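Local coordinates for beta-L-arabinobiosidase (Bacteroides thetaiotaomicron, PDB 5MQR), which probably hydrolyses glycosidic bonds in plant pectin, acting as a beta-L-arabinobiosidase, and may also have sialidase activity, at residues 491-496 / 559-564. Numbering follows the deposited sequence.
Sequences FLDENS and APVATI. With NA (sodium ion), chain I.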
loop_
_atom_site.group_PDB
_atom_site.type_symbol
_atom_site.label_atom_id
_atom_site.label_comp_id
_atom_site.label_asym_id
_atom_site.label_seq_id
_atom_site.Cartn_x
_atom_site.Cartn_y
_atom_site.Cartn_z
ATOM N N PHE A 491 12.506 -6.651 19.388
ATOM C CA PHE A 491 12.630 -6.143 18.023
ATOM C C PHE A 491 12.537 -7.347 17.098
ATOM O O PHE A 491 13.382 -8.221 17.160
ATOM C CB PHE A 491 13.950 -5.412 17.886
ATOM C CG PHE A 491 14.110 -4.304 18.883
ATOM C CD1 PHE A 491 14.605 -4.566 20.159
ATOM C CD2 PHE A 491 13.709 -3.014 18.573
ATOM C CE1 PHE A 491 14.736 -3.545 21.093
ATOM C CE2 PHE A 491 13.839 -1.995 19.494
ATOM C CZ PHE A 491 14.353 -2.255 20.755
ATOM N N LEU A 492 11.494 -7.389 16.281
ATOM C CA LEU A 492 11.128 -8.594 15.532
ATOM C C LEU A 492 11.224 -8.443 14.017
ATOM O O LEU A 492 10.910 -7.398 13.472
ATOM C CB LEU A 492 9.692 -9.012 15.802
ATOM C CG LEU A 492 9.150 -9.351 17.173
ATOM C CD1 LEU A 492 7.768 -9.976 17.024
ATOM C CD2 LEU A 492 10.071 -10.294 17.907
ATOM N N ASP A 493 11.600 -9.536 13.356
ATOM C CA ASP A 493 11.450 -9.662 11.922
ATOM C C ASP A 493 10.062 -10.236 11.562
ATOM O O ASP A 493 9.167 -10.420 12.404
ATOM C CB ASP A 493 12.667 -10.410 11.309
ATOM C CG ASP A 493 12.576 -11.949 11.379
ATOM O OD1 ASP A 493 11.651 -12.518 12.016
ATOM O OD2 ASP A 493 13.455 -12.601 10.759
ATOM N N GLU A 494 9.879 -10.444 10.279
ATOM C CA GLU A 494 8.602 -10.908 9.720
ATOM C C GLU A 494 8.295 -12.357 10.049
ATOM O O GLU A 494 7.202 -12.794 9.753
ATOM C CB GLU A 494 8.598 -10.740 8.191
ATOM C CG GLU A 494 9.809 -11.416 7.529
ATOM C CD GLU A 494 9.741 -11.538 6.024
ATOM O OE1 GLU A 494 8.655 -11.315 5.412
ATOM O OE2 GLU A 494 10.810 -11.891 5.473
ATOM N N ASN A 495 9.259 -13.118 10.586
ATOM C CA ASN A 495 9.008 -14.479 11.041
ATOM C C ASN A 495 9.010 -14.643 12.560
ATOM O O ASN A 495 9.224 -15.755 13.075
ATOM C CB ASN A 495 10.006 -15.422 10.368
ATOM C CG ASN A 495 9.817 -15.474 8.851
ATOM O OD1 ASN A 495 8.693 -15.500 8.326
ATOM N ND2 ASN A 495 10.899 -15.428 8.156
ATOM N N SER A 496 8.761 -13.531 13.258
ATOM C CA SER A 496 8.778 -13.470 14.712
ATOM C C SER A 496 10.111 -13.857 15.339
ATOM O O SER A 496 10.139 -14.294 16.479
ATOM C CB SER A 496 7.640 -14.330 15.302
ATOM O OG SER A 496 6.393 -14.083 14.638
ATOM N N ALA A 559 19.703 -13.284 18.112
ATOM C CA ALA A 559 19.291 -13.987 16.906
ATOM C C ALA A 559 19.481 -13.072 15.710
ATOM O O ALA A 559 19.116 -11.906 15.768
ATOM C CB ALA A 559 17.827 -14.416 16.995
ATOM N N PRO A 560 20.036 -13.599 14.609
ATOM C CA PRO A 560 20.195 -12.777 13.430
ATOM C C PRO A 560 18.878 -12.604 12.664
ATOM O O PRO A 560 18.022 -13.490 12.673
ATOM C CB PRO A 560 21.236 -13.556 12.621
ATOM C CG PRO A 560 21.004 -14.974 12.995
ATOM C CD PRO A 560 20.676 -14.919 14.447
ATOM N N VAL A 561 18.706 -11.430 12.060
ATOM C CA VAL A 561 17.578 -11.148 11.162
ATOM C C VAL A 561 18.074 -10.329 9.952
ATOM O O VAL A 561 19.118 -9.701 10.011
ATOM C CB VAL A 561 16.446 -10.377 11.864
ATOM C CG1 VAL A 561 15.863 -11.167 13.017
ATOM C CG2 VAL A 561 16.931 -9.002 12.338
ATOM N N ALA A 562 17.307 -10.344 8.875
ATOM C CA ALA A 562 17.633 -9.562 7.689
ATOM C C ALA A 562 17.204 -8.114 7.910
ATOM O O ALA A 562 17.938 -7.185 7.580
ATOM C CB ALA A 562 16.946 -10.130 6.440
ATOM N N THR A 563 15.991 -7.943 8.415
ATOM C CA THR A 563 15.424 -6.636 8.700
ATOM C C THR A 563 14.540 -6.742 9.910
ATOM O O THR A 563 14.105 -7.838 10.273
ATOM C CB THR A 563 14.527 -6.125 7.569
ATOM O OG1 THR A 563 13.502 -7.083 7.303
ATOM C CG2 THR A 563 15.327 -5.878 6.309
ATOM N N ILE A 564 14.295 -5.583 10.514
ATOM C CA ILE A 564 13.433 -5.448 11.663
ATOM C C ILE A 564 12.192 -4.700 11.227
ATOM O O ILE A 564 12.293 -3.617 10.640
ATOM C CB ILE A 564 14.140 -4.641 12.753
ATOM C CG1 ILE A 564 15.408 -5.381 13.187
ATOM C CG2 ILE A 564 13.196 -4.364 13.930
ATOM C CD1 ILE A 564 16.577 -4.441 13.406
HETATM NA NA NA I . 6.307 -14.613 8.349
HETATM O O HOH W 1 14.911 -11.697 8.731
HETATM O O HOH W 2 11.294 -8.632 8.395
HETATM O O HOH W 3 5.869 -16.746 7.598
HETATM O O HOH W 4 4.725 -13.305 7.947
HETATM O O HOH W 5 7.448 -14.538 6.098
#
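L492 O lies 3.7 Å from I564 CA, and the nearest CA atoms, those of D493 and I564, are 4.7 Å apart, where strand 487-492 runs out into a type I beta turn from D493 to S496. No direct hydrogen bond joins the two segments. The CB of D493 lies 3.1 Å from the carbonyl O of T563, and V561 CG1 sits 3.6 Å from D493 OD2. With chi1 at 83°, D493 CG lies between the backbone N and the carbonyl carbon, and OD1 turns back to take the N-H of N495 at 2.9 Å, from 63° above the carboxylate plane, and also that of I497. OD2 receives a bond from a water that in turn accepts from A562 N. A second water accepts from E494 N and is hydrogen-bonded to T563 OG1. Replacing D493 by alanine would probably leave the N495 and I497 amides without this acceptor and break the water bridge to A562. I564 CG2 packs on F491 CB at 4.2 Å. E494 O and N495 OD1 bind a sodium ion, with Q44 O and three waters. The D493-N495 bond makes an Asx turn in hairpin 487-492/498-504, set beside the loop into neighbouring antiparallel strand 564-570 of the sialidase-like CBM domain.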